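Local coordinates for glycosyl hydrolase family 62 protein (Coprinopsis cinerea, PDB 5B6T), which hydrolyses alpha-L-arabinofuranosidic bonds, probably releasing arabinose side groups from arabinoxylan in hemicellulose, at residues 3-8 and 309-314; 266-271 and 284-289; 208-213 and 224-229; 36-41 and 58-63. All coordinates share one frame; numbering follows the deposited sequence.

Interaction 1 of 4, residues 3-8 and 309-314; sequences SSFRWS and LTQTNS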
# COMPACT_ATOMS: atom_id res chain seq x y z
N SER A 3 -18.38 6.91 -8.91
CA SER A 3 -17.56 8.11 -8.83
C SER A 3 -17.68 8.75 -7.46
O SER A 3 -17.15 9.83 -7.21
CB SER A 3 -17.96 9.09 -9.95
OG SER A 3 -19.30 9.52 -9.75
N SER A 4 -18.39 8.10 -6.56
CA SER A 4 -18.40 8.46 -5.14
C SER A 4 -18.42 7.16 -4.36
O SER A 4 -18.77 6.11 -4.90
CB SER A 4 -19.59 9.35 -4.76
OG SER A 4 -20.80 8.65 -4.90
N PHE A 5 -18.00 7.24 -3.09
CA PHE A 5 -17.86 6.06 -2.24
C PHE A 5 -18.43 6.26 -0.87
O PHE A 5 -18.40 7.33 -0.31
CB PHE A 5 -16.37 5.69 -2.14
CG PHE A 5 -15.78 5.34 -3.45
CD1 PHE A 5 -15.87 4.04 -3.92
CD2 PHE A 5 -15.30 6.33 -4.30
CE1 PHE A 5 -15.39 3.73 -5.19
CE2 PHE A 5 -14.84 6.01 -5.55
CZ PHE A 5 -14.88 4.72 -5.99
N ARG A 6 -18.98 5.17 -0.33
CA ARG A 6 -19.35 5.09 1.07
C ARG A 6 -18.88 3.76 1.63
O ARG A 6 -18.90 2.73 0.94
CB ARG A 6 -20.86 5.26 1.26
CG ARG A 6 -21.21 6.73 1.08
CD ARG A 6 -22.58 7.10 1.61
NE ARG A 6 -22.76 6.64 2.98
CZ ARG A 6 -22.29 7.20 4.09
NH1 ARG A 6 -21.57 8.31 4.09
NH2 ARG A 6 -22.59 6.62 5.25
N TRP A 7 -18.48 3.78 2.89
CA TRP A 7 -17.86 2.61 3.53
C TRP A 7 -18.43 2.38 4.91
O TRP A 7 -18.89 3.32 5.60
CB TRP A 7 -16.35 2.79 3.72
CG TRP A 7 -15.61 3.24 2.51
CD1 TRP A 7 -15.34 4.52 2.16
CD2 TRP A 7 -15.02 2.40 1.50
NE1 TRP A 7 -14.63 4.54 1.00
CE2 TRP A 7 -14.41 3.25 0.57
CE3 TRP A 7 -14.96 1.02 1.30
CZ2 TRP A 7 -13.75 2.77 -0.57
CZ3 TRP A 7 -14.29 0.53 0.19
CH2 TRP A 7 -13.68 1.41 -0.74
N SER A 8 -18.29 1.13 5.36
CA SER A 8 -18.47 0.73 6.75
C SER A 8 -17.17 0.13 7.24
O SER A 8 -16.63 -0.80 6.62
CB SER A 8 -19.60 -0.30 6.89
OG SER A 8 -19.69 -0.74 8.24
N LEU A 309 -12.37 -1.52 5.66
CA LEU A 309 -13.54 -0.83 5.13
C LEU A 309 -14.25 -1.77 4.16
O LEU A 309 -13.62 -2.36 3.33
CB LEU A 309 -13.13 0.42 4.35
CG LEU A 309 -12.29 1.48 5.03
CD1 LEU A 309 -12.09 2.66 4.11
CD2 LEU A 309 -12.92 1.94 6.32
N THR A 310 -15.58 -1.84 4.27
CA THR A 310 -16.42 -2.56 3.33
C THR A 310 -17.34 -1.56 2.63
O THR A 310 -18.00 -0.76 3.27
CB THR A 310 -17.25 -3.62 4.07
OG1 THR A 310 -16.38 -4.58 4.69
CG2 THR A 310 -18.16 -4.34 3.13
N GLN A 311 -17.32 -1.56 1.30
CA GLN A 311 -18.11 -0.57 0.57
C GLN A 311 -19.61 -0.81 0.79
O GLN A 311 -20.06 -1.96 0.69
CB GLN A 311 -17.79 -0.66 -0.92
CG GLN A 311 -18.54 0.32 -1.79
CD GLN A 311 -18.23 0.13 -3.25
OE1 GLN A 311 -17.84 -0.94 -3.69
NE2 GLN A 311 -18.46 1.18 -4.04
N THR A 312 -20.33 0.27 1.07
CA THR A 312 -21.78 0.22 1.26
C THR A 312 -22.58 0.78 0.09
O THR A 312 -23.81 0.66 0.10
CB THR A 312 -22.20 0.93 2.56
OG1 THR A 312 -21.82 2.30 2.48
CG2 THR A 312 -21.54 0.28 3.74
N ASN A 313 -21.92 1.41 -0.90
CA ASN A 313 -22.61 1.82 -2.12
C ASN A 313 -22.14 1.01 -3.31
O ASN A 313 -21.94 1.54 -4.41
CB ASN A 313 -22.44 3.32 -2.39
CG ASN A 313 -21.05 3.68 -2.88
OD1 ASN A 313 -20.03 3.12 -2.41
ND2 ASN A 313 -20.99 4.64 -3.80
N SER A 314 -21.93 -0.29 -3.09
CA SER A 314 -21.41 -1.17 -4.13
C SER A 314 -22.31 -1.28 -5.36
O SER A 314 -23.52 -1.37 -5.23
CB SER A 314 -21.24 -2.57 -3.57
OG SER A 314 -20.82 -3.47 -4.57
O HOH W 1 -21.67 3.66 4.80
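Trp7 and Ser8 pair with Gln311 and Thr310 as antiparallel neighbours, so a strand from the start of the chain joins the last blade of a five-bladed propeller, a closure often called Velcro. Among the backbone hydrogen bonds, Ser8 N to Thr310 O measures 2.8 Å, Thr310 N returns the bond to Ser8 O, and Thr312 N adds one to Arg6 O.

Beyond the paired residues the amide of Asn313 takes over. Its CG lies between the backbone N and the carbonyl carbon (chi1 74°). Asn313 ND2 donates to Ser4 O at 2.9 Å, while Asn313 OD1 accepts from Arg6 N at 3.1 Å. Gln311 NE2 meets Asn313 OD1 at 3.0 Å from the opposite face. Asparagine suits the place because one short flat group gives a passing main chain both donor and acceptor.

Packing is led by Trp7: Leu309 CD1 sits over the face of its five-membered ring, 4.0 Å from the centroid, a CH-pi contact, while Trp7 NE1 donates to Phe246 O. A water links Trp7 O to Thr312 OG1.

The opposite roles of Asn313 ND2 and OD1 settle the amide's orientation, and side-chain bonding prolongs the strand pairing into the loop.

Interaction 2 of 4, residues 266-271 and 284-289; sequences GELIRS and LRYLYQ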
# COMPACT_ATOMS: atom_id res chain seq x y z
N GLY A 266 -3.16 2.03 2.89
CA GLY A 266 -3.86 0.77 2.80
C GLY A 266 -3.74 0.07 1.45
O GLY A 266 -2.87 0.39 0.62
N GLU A 267 -4.62 -0.92 1.25
CA GLU A 267 -4.69 -1.69 -0.00
C GLU A 267 -6.09 -2.23 -0.16
O GLU A 267 -6.73 -2.63 0.84
CB GLU A 267 -3.71 -2.87 -0.03
CG GLU A 267 -2.45 -2.61 -0.88
CD GLU A 267 -1.57 -3.82 -1.08
OE1 GLU A 267 -2.12 -4.94 -1.19
OE2 GLU A 267 -0.32 -3.66 -1.10
N LEU A 268 -6.54 -2.29 -1.42
CA LEU A 268 -7.81 -2.91 -1.74
C LEU A 268 -7.67 -4.43 -1.81
O LEU A 268 -6.62 -4.97 -2.21
CB LEU A 268 -8.38 -2.43 -3.09
CG LEU A 268 -9.03 -1.03 -3.16
CD1 LEU A 268 -9.30 -0.66 -4.62
CD2 LEU A 268 -10.33 -0.98 -2.37
N ILE A 269 -8.72 -5.13 -1.43
CA ILE A 269 -8.76 -6.57 -1.68
C ILE A 269 -8.86 -6.79 -3.19
O ILE A 269 -9.71 -6.18 -3.88
CB ILE A 269 -9.94 -7.23 -0.94
CG1 ILE A 269 -9.85 -7.12 0.60
CG2 ILE A 269 -10.07 -8.68 -1.34
CD1 ILE A 269 -8.50 -7.24 1.23
N ARG A 270 -7.97 -7.62 -3.73
CA ARG A 270 -7.84 -7.80 -5.17
C ARG A 270 -8.71 -8.93 -5.70
O ARG A 270 -9.20 -9.73 -4.94
CB ARG A 270 -6.37 -8.10 -5.51
CG ARG A 270 -5.37 -7.14 -4.89
CD ARG A 270 -3.96 -7.52 -5.28
NE ARG A 270 -3.02 -6.90 -4.36
CZ ARG A 270 -1.79 -7.32 -4.18
NH1 ARG A 270 -1.28 -8.28 -4.94
NH2 ARG A 270 -1.05 -6.76 -3.24
N SER A 271 -8.91 -8.96 -7.02
CA SER A 271 -9.62 -10.06 -7.64
C SER A 271 -8.67 -11.16 -8.09
O SER A 271 -9.13 -12.24 -8.52
CB SER A 271 -10.40 -9.55 -8.85
OG SER A 271 -9.53 -8.89 -9.73
N LEU A 284 -16.06 -3.31 -3.01
CA LEU A 284 -14.69 -2.93 -2.66
C LEU A 284 -14.48 -3.09 -1.14
O LEU A 284 -15.38 -2.84 -0.36
CB LEU A 284 -14.36 -1.49 -3.08
CG LEU A 284 -13.89 -1.31 -4.54
CD1 LEU A 284 -14.97 -1.64 -5.55
CD2 LEU A 284 -13.39 0.13 -4.76
N ARG A 285 -13.28 -3.52 -0.78
CA ARG A 285 -12.86 -3.64 0.61
C ARG A 285 -11.45 -3.07 0.71
O ARG A 285 -10.60 -3.43 -0.11
CB ARG A 285 -12.87 -5.10 1.07
CG ARG A 285 -14.24 -5.76 1.11
CD ARG A 285 -14.11 -7.23 1.48
NE ARG A 285 -13.85 -8.07 0.33
CZ ARG A 285 -13.47 -9.36 0.38
NH1 ARG A 285 -13.25 -9.99 1.55
NH2 ARG A 285 -13.29 -10.01 -0.77
N TYR A 286 -11.23 -2.20 1.68
CA TYR A 286 -9.94 -1.52 1.82
C TYR A 286 -9.38 -1.82 3.18
O TYR A 286 -9.94 -1.45 4.21
CB TYR A 286 -10.06 0.02 1.61
CG TYR A 286 -8.76 0.72 1.29
CD1 TYR A 286 -8.08 0.45 0.11
CD2 TYR A 286 -8.21 1.67 2.15
CE1 TYR A 286 -6.89 1.10 -0.18
CE2 TYR A 286 -7.05 2.36 1.84
CZ TYR A 286 -6.37 2.03 0.69
OH TYR A 286 -5.19 2.66 0.39
N LEU A 287 -8.23 -2.49 3.19
CA LEU A 287 -7.50 -2.78 4.43
C LEU A 287 -6.58 -1.58 4.66
O LEU A 287 -5.79 -1.25 3.78
CB LEU A 287 -6.69 -4.07 4.25
CG LEU A 287 -5.90 -4.54 5.48
CD1 LEU A 287 -6.74 -4.92 6.68
CD2 LEU A 287 -5.02 -5.71 5.06
N TYR A 288 -6.72 -0.92 5.80
CA TYR A 288 -6.08 0.39 5.98
C TYR A 288 -5.52 0.48 7.39
O TYR A 288 -5.79 -0.37 8.25
CB TYR A 288 -7.10 1.48 5.71
CG TYR A 288 -8.11 1.68 6.82
CD1 TYR A 288 -9.23 0.84 6.97
CD2 TYR A 288 -7.99 2.73 7.72
CE1 TYR A 288 -10.15 1.01 7.98
CE2 TYR A 288 -8.91 2.91 8.73
CZ TYR A 288 -9.98 2.05 8.87
OH TYR A 288 -10.93 2.27 9.86
N GLN A 289 -4.76 1.54 7.63
CA GLN A 289 -4.31 1.87 8.97
C GLN A 289 -5.01 3.11 9.51
O GLN A 289 -5.18 4.13 8.81
CB GLN A 289 -2.79 2.09 9.03
CG GLN A 289 -2.27 3.24 8.17
CD GLN A 289 -0.77 3.39 8.18
OE1 GLN A 289 -0.01 2.43 8.39
NE2 GLN A 289 -0.32 4.62 7.92
O HOH W 2 -11.78 -4.64 -3.13
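Gly266 and Leu268 lie antiparallel to Tyr288 and Tyr286 in the last propeller blade, where the short strand 266-268 is at the sheet's edge. The tight part is at Gly266, whose CA comes within 3.0 Å of Leu287 O. The Tyr286 side chain, with CG anti to the backbone N (chi1 -161°), lies across the neighbouring main chain: Glu267 N is 3.3 Å above one face of the ring. Glycine suits this place because a beta carbon would collide with Leu287 O and with the Tyr286 ring at CE2. Tyr286 OH takes a weak bond from Gly266 N and also bonds Asn198 OD1. Glu267 and Leu287 exchange two backbone bonds, and Leu268 CD2 packs on Tyr286 CD1 at 3.6 Å.

The looser end is partly exposed. There Ile269 CG2 rests over one face of the Arg285 guanidinium, 3.5 Å from Arg285 NH2, in one of two conformers of that arginine. A water bridges Arg285 N and Ile269 O.

Glu267 OE1 forms a 2.9 Å salt bridge with Arg270 NH2, and Glu267 OE2 bonds Ser30 OG. The Glu267 side chain lies about 4 Å from the bound calcium ion, so its negative carboxylate probably offsets both nearby positive charges.

Interaction 3 of 4, residues 208-213 and 224-229; sequences YLLLHE and RSWTST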
# COMPACT_ATOMS: atom_id res chain seq x y z
N TYR A 208 -7.72 1.85 -15.36
CA TYR A 208 -6.92 1.71 -14.16
C TYR A 208 -7.39 2.70 -13.11
O TYR A 208 -7.91 3.78 -13.43
CB TYR A 208 -5.44 1.91 -14.48
CG TYR A 208 -4.95 0.87 -15.46
CD1 TYR A 208 -5.12 1.05 -16.82
CD2 TYR A 208 -4.39 -0.33 -15.03
CE1 TYR A 208 -4.72 0.10 -17.74
CE2 TYR A 208 -3.99 -1.31 -15.93
CZ TYR A 208 -4.17 -1.09 -17.29
OH TYR A 208 -3.79 -2.05 -18.20
N LEU A 209 -7.20 2.32 -11.85
CA LEU A 209 -7.54 3.14 -10.67
C LEU A 209 -6.24 3.54 -9.94
O LEU A 209 -5.44 2.68 -9.63
CB LEU A 209 -8.41 2.32 -9.73
CG LEU A 209 -8.83 2.98 -8.42
CD1 LEU A 209 -9.71 4.20 -8.60
CD2 LEU A 209 -9.52 1.97 -7.52
N LEU A 210 -6.08 4.84 -9.68
CA LEU A 210 -4.99 5.36 -8.83
C LEU A 210 -5.60 5.89 -7.53
O LEU A 210 -6.52 6.70 -7.56
CB LEU A 210 -4.29 6.53 -9.53
CG LEU A 210 -3.30 7.35 -8.70
CD1 LEU A 210 -2.09 6.53 -8.29
CD2 LEU A 210 -2.88 8.58 -9.50
N LEU A 211 -5.09 5.40 -6.39
CA LEU A 211 -5.39 5.94 -5.08
C LEU A 211 -4.13 6.57 -4.55
O LEU A 211 -3.03 6.12 -4.84
CB LEU A 211 -5.83 4.84 -4.10
CG LEU A 211 -6.92 3.90 -4.61
CD1 LEU A 211 -7.21 2.79 -3.60
CD2 LEU A 211 -8.19 4.66 -5.01
N HIS A 212 -4.27 7.63 -3.76
CA HIS A 212 -3.08 8.26 -3.20
C HIS A 212 -3.49 8.95 -1.90
O HIS A 212 -4.55 9.57 -1.85
CB HIS A 212 -2.52 9.30 -4.21
CG HIS A 212 -1.08 9.63 -4.05
ND1 HIS A 212 -0.58 10.36 -2.98
CD2 HIS A 212 -0.03 9.38 -4.86
CE1 HIS A 212 0.73 10.50 -3.14
NE2 HIS A 212 1.08 9.94 -4.28
N GLU A 213 -2.66 8.82 -0.88
CA GLU A 213 -2.90 9.44 0.43
C GLU A 213 -2.60 10.93 0.42
O GLU A 213 -1.67 11.39 -0.27
CB GLU A 213 -2.08 8.76 1.52
CG GLU A 213 -2.57 9.07 2.92
CD GLU A 213 -1.87 8.29 4.02
OE1 GLU A 213 -1.31 7.20 3.74
OE2 GLU A 213 -1.93 8.77 5.19
N ARG A 224 -7.45 10.12 -2.07
CA ARG A 224 -7.98 10.62 -3.34
C ARG A 224 -7.89 9.55 -4.38
O ARG A 224 -7.09 8.63 -4.26
CB ARG A 224 -7.19 11.86 -3.77
CG ARG A 224 -7.27 13.00 -2.75
CD ARG A 224 -6.40 14.18 -3.09
NE ARG A 224 -6.86 14.90 -4.28
CZ ARG A 224 -6.07 15.59 -5.11
NH1 ARG A 224 -4.75 15.67 -4.89
NH2 ARG A 224 -6.59 16.19 -6.17
N SER A 225 -8.71 9.67 -5.43
CA SER A 225 -8.76 8.66 -6.49
C SER A 225 -8.92 9.29 -7.86
O SER A 225 -9.56 10.34 -8.02
CB SER A 225 -9.90 7.68 -6.25
OG SER A 225 -11.17 8.34 -6.15
N TRP A 226 -8.35 8.58 -8.83
CA TRP A 226 -8.37 8.95 -10.25
C TRP A 226 -8.49 7.70 -11.07
O TRP A 226 -8.14 6.60 -10.60
CB TRP A 226 -7.06 9.64 -10.66
CG TRP A 226 -6.70 10.90 -9.99
CD1 TRP A 226 -6.83 12.16 -10.50
CD2 TRP A 226 -6.08 11.06 -8.71
NE1 TRP A 226 -6.35 13.09 -9.63
CE2 TRP A 226 -5.90 12.45 -8.51
CE3 TRP A 226 -5.67 10.18 -7.70
CZ2 TRP A 226 -5.33 12.98 -7.34
CZ3 TRP A 226 -5.10 10.72 -6.56
CH2 TRP A 226 -4.92 12.08 -6.41
N THR A 227 -8.90 7.86 -12.32
CA THR A 227 -8.86 6.74 -13.29
C THR A 227 -8.21 7.17 -14.59
O THR A 227 -8.12 8.37 -14.90
CB THR A 227 -10.25 6.19 -13.63
OG1 THR A 227 -11.03 7.23 -14.24
CG2 THR A 227 -10.97 5.69 -12.37
N SER A 228 -7.77 6.17 -15.36
CA SER A 228 -7.12 6.39 -16.63
C SER A 228 -7.27 5.16 -17.50
O SER A 228 -7.42 4.05 -17.00
CB SER A 228 -5.63 6.67 -16.47
OG SER A 228 -4.99 6.92 -17.73
N THR A 229 -7.20 5.33 -18.82
CA THR A 229 -7.14 4.17 -19.70
C THR A 229 -5.75 3.55 -19.74
O THR A 229 -5.58 2.46 -20.29
CB THR A 229 -7.56 4.54 -21.14
OG1 THR A 229 -6.71 5.53 -21.64
CG2 THR A 229 -8.94 5.05 -21.13
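Tyr208 to His212 run antiparallel to Arg224 to Ser228, their short axes approaching to 4.6 Å with 157° between directions, as the two arms of a beta hairpin. These are the middle strands of the fourth propeller blade. Three hydrogen-bonded pairs, Tyr208 with Ser228, Leu210 with Trp226 and His212 with Arg224, supply six backbone bonds, among them Leu210 N to Trp226 O at 2.9 Å. Non-hydrogen-bonded pairs alternate with them and bring CA hydrogens near carbonyls, as at Thr227 CA and Tyr208 O, 3.1 Å apart.

On one face Leu210 CG is anti to its backbone N (chi1 170°), which sets the side chain beside the indole, with Leu210 CD2 3.7 Å from Trp226 CE3. His212 CB meets Trp226 CZ3 at 3.8 Å. Trp226 CZ2 stands 3.5 Å above the centre of the Arg224 guanidinium, so the indole turns its edge to that group's face. Met185 of the preceding blade touches Leu210 and Trp226.

The face of Leu209 and Leu211 is slighter: Leu211 CD2 packs on Ser225 CB at 3.7 Å, and Ser225 OG bonds Ala239 O.

Arg224 is buried, yet NH2 forms a salt bridge with Asp240 OD2 and NH1 bonds Arg192 O, probably offsetting the cost of burying its charge.

Interaction 4 of 4, residues 36-41 and 58-63; sequences GRWHVF and TDWAQA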
# COMPACT_ATOMS: atom_id res chain seq x y z
N GLY A 36 -7.03 -20.37 0.57
CA GLY A 36 -7.90 -20.39 1.72
C GLY A 36 -7.50 -19.55 2.91
O GLY A 36 -8.09 -19.68 3.99
N ARG A 37 -6.49 -18.70 2.75
CA ARG A 37 -6.01 -17.86 3.82
C ARG A 37 -5.70 -16.47 3.33
O ARG A 37 -5.30 -16.27 2.17
CB ARG A 37 -4.70 -18.43 4.43
CG ARG A 37 -4.76 -19.83 5.00
CD ARG A 37 -3.40 -20.23 5.54
NE ARG A 37 -3.05 -19.55 6.78
CZ ARG A 37 -3.58 -19.84 7.98
NH1 ARG A 37 -4.49 -20.79 8.11
NH2 ARG A 37 -3.18 -19.17 9.05
N TRP A 38 -5.84 -15.52 4.24
CA TRP A 38 -5.33 -14.17 4.06
C TRP A 38 -3.86 -14.15 4.38
O TRP A 38 -3.41 -14.76 5.36
CB TRP A 38 -6.07 -13.21 4.99
CG TRP A 38 -7.52 -13.11 4.60
CD1 TRP A 38 -8.58 -13.71 5.18
CD2 TRP A 38 -8.03 -12.38 3.48
NE1 TRP A 38 -9.75 -13.38 4.50
CE2 TRP A 38 -9.43 -12.57 3.44
CE3 TRP A 38 -7.42 -11.60 2.48
CZ2 TRP A 38 -10.23 -12.01 2.44
CZ3 TRP A 38 -8.24 -11.03 1.49
CH2 TRP A 38 -9.62 -11.25 1.49
N HIS A 39 -3.11 -13.42 3.55
CA HIS A 39 -1.68 -13.23 3.74
C HIS A 39 -1.47 -11.73 3.79
O HIS A 39 -1.63 -11.04 2.78
CB HIS A 39 -0.88 -13.85 2.59
CG HIS A 39 -1.19 -15.29 2.39
ND1 HIS A 39 -0.47 -16.30 2.96
CD2 HIS A 39 -2.21 -15.88 1.72
CE1 HIS A 39 -1.01 -17.47 2.64
NE2 HIS A 39 -2.08 -17.24 1.90
N VAL A 40 -1.12 -11.23 4.97
CA VAL A 40 -0.93 -9.81 5.16
C VAL A 40 0.56 -9.56 5.44
O VAL A 40 1.17 -10.23 6.29
CB VAL A 40 -1.79 -9.27 6.31
CG1 VAL A 40 -1.43 -7.83 6.69
CG2 VAL A 40 -3.29 -9.42 5.99
N PHE A 41 1.13 -8.59 4.74
CA PHE A 41 2.47 -8.07 5.06
C PHE A 41 2.32 -6.66 5.52
O PHE A 41 1.53 -5.91 4.96
CB PHE A 41 3.36 -8.12 3.80
CG PHE A 41 3.58 -9.51 3.29
CD1 PHE A 41 2.61 -10.19 2.58
CD2 PHE A 41 4.78 -10.16 3.57
CE1 PHE A 41 2.81 -11.50 2.17
CE2 PHE A 41 5.00 -11.44 3.12
CZ PHE A 41 4.03 -12.10 2.40
N THR A 58 -7.30 -17.45 8.46
CA THR A 58 -8.33 -17.93 7.55
C THR A 58 -9.50 -16.98 7.44
O THR A 58 -10.09 -16.87 6.36
CB THR A 58 -8.88 -19.31 7.99
OG1 THR A 58 -9.34 -19.20 9.33
CG2 THR A 58 -7.82 -20.38 7.93
N ASP A 59 -9.83 -16.27 8.52
CA ASP A 59 -11.09 -15.53 8.70
C ASP A 59 -10.77 -14.20 9.36
O ASP A 59 -9.90 -14.15 10.24
CB ASP A 59 -12.08 -16.45 9.51
CG ASP A 59 -12.88 -15.75 10.63
OD1 ASP A 59 -13.18 -14.55 10.59
OD2 ASP A 59 -13.31 -16.46 11.56
N TRP A 60 -11.45 -13.12 8.97
CA TRP A 60 -11.16 -11.78 9.50
C TRP A 60 -11.39 -11.70 11.02
O TRP A 60 -10.75 -10.91 11.70
CB TRP A 60 -11.99 -10.72 8.78
CG TRP A 60 -11.59 -10.46 7.36
CD1 TRP A 60 -12.28 -10.77 6.22
CD2 TRP A 60 -10.40 -9.79 6.93
NE1 TRP A 60 -11.61 -10.34 5.12
CE2 TRP A 60 -10.45 -9.73 5.52
CE3 TRP A 60 -9.33 -9.19 7.59
CZ2 TRP A 60 -9.42 -9.15 4.76
CZ3 TRP A 60 -8.32 -8.63 6.84
CH2 TRP A 60 -8.38 -8.60 5.45
N ALA A 61 -12.30 -12.52 11.54
CA ALA A 61 -12.52 -12.65 12.99
C ALA A 61 -11.31 -13.20 13.75
O ALA A 61 -11.24 -13.10 14.97
CB ALA A 61 -13.74 -13.52 13.28
N GLN A 62 -10.39 -13.84 13.05
CA GLN A 62 -9.22 -14.40 13.71
C GLN A 62 -7.97 -13.58 13.41
O GLN A 62 -6.87 -13.98 13.78
CB GLN A 62 -9.01 -15.86 13.28
CG GLN A 62 -10.12 -16.83 13.69
CD GLN A 62 -9.74 -18.29 13.41
OE1 GLN A 62 -10.13 -18.85 12.38
NE2 GLN A 62 -8.96 -18.89 14.31
N ALA A 63 -8.11 -12.46 12.70
CA ALA A 63 -6.93 -11.66 12.36
C ALA A 63 -6.15 -11.19 13.58
O ALA A 63 -4.92 -11.24 13.59
CB ALA A 63 -7.31 -10.47 11.49
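Trp38 and Trp60 meet obliquely within the first blade of the five-bladed propeller, each with an atom over a face of the other. Trp38 belongs to the strand 37-46, whereas Trp60 starts a 3-10 turn in the loop that leads from strand 49-57 to strand 68-70. The two side chains cross at about a right angle. Their five-membered rings have centroids 4.3 Å apart and planes inclined at 38°, too oblique for a stack and too flat for an edge-to-face pair. Trp60 CZ2 lies 3.5 Å above the plane of the Trp38 ring, over its centre. In return Trp38 NE1 lies over a face of Trp60, toward the rim. Wide indoles suit the spot, since each can also meet other rings: Phe57 touches both, and Tyr33 meets Trp38 edge-to-face.

Beside this pair, the loop carbonyl Thr58 O is 3.7 Å from Trp38 CD1. Thr58 CG2 touches Arg37 NH1 at 3.4 Å; Arg37 NE bonds Ser56 OG, which fixes the chain near its end. The loop is braced from within by Gln62 N, which donates to Asp59 O at 2.9 Å. Where the indoles come closest, Trp60 NE1 is 3.4 Å from Trp38 CZ2.

Interactions 1 and 2 share the last blade, where strands 285-290 and 305-311 are neighbours: Leu309 N probably bonds Tyr286 O. Interaction 1 closes the ring of blades far from the centre and is partly buried, so it mixes amide bonding with water. Interactions 2 and 3 are the buried ones; both rest on regular strand pairing, and they meet across a blade boundary through apolar tips, such as Tyr286 CE1 and Leu211 CD1, 3.8 Å apart. Interaction 4 lies at the surface and joins a strand to a loop by aromatic packing. Its indoles touch Arg285 and Leu287, linking the first blade to the last, whereas interactions 3 and 4 stay well apart.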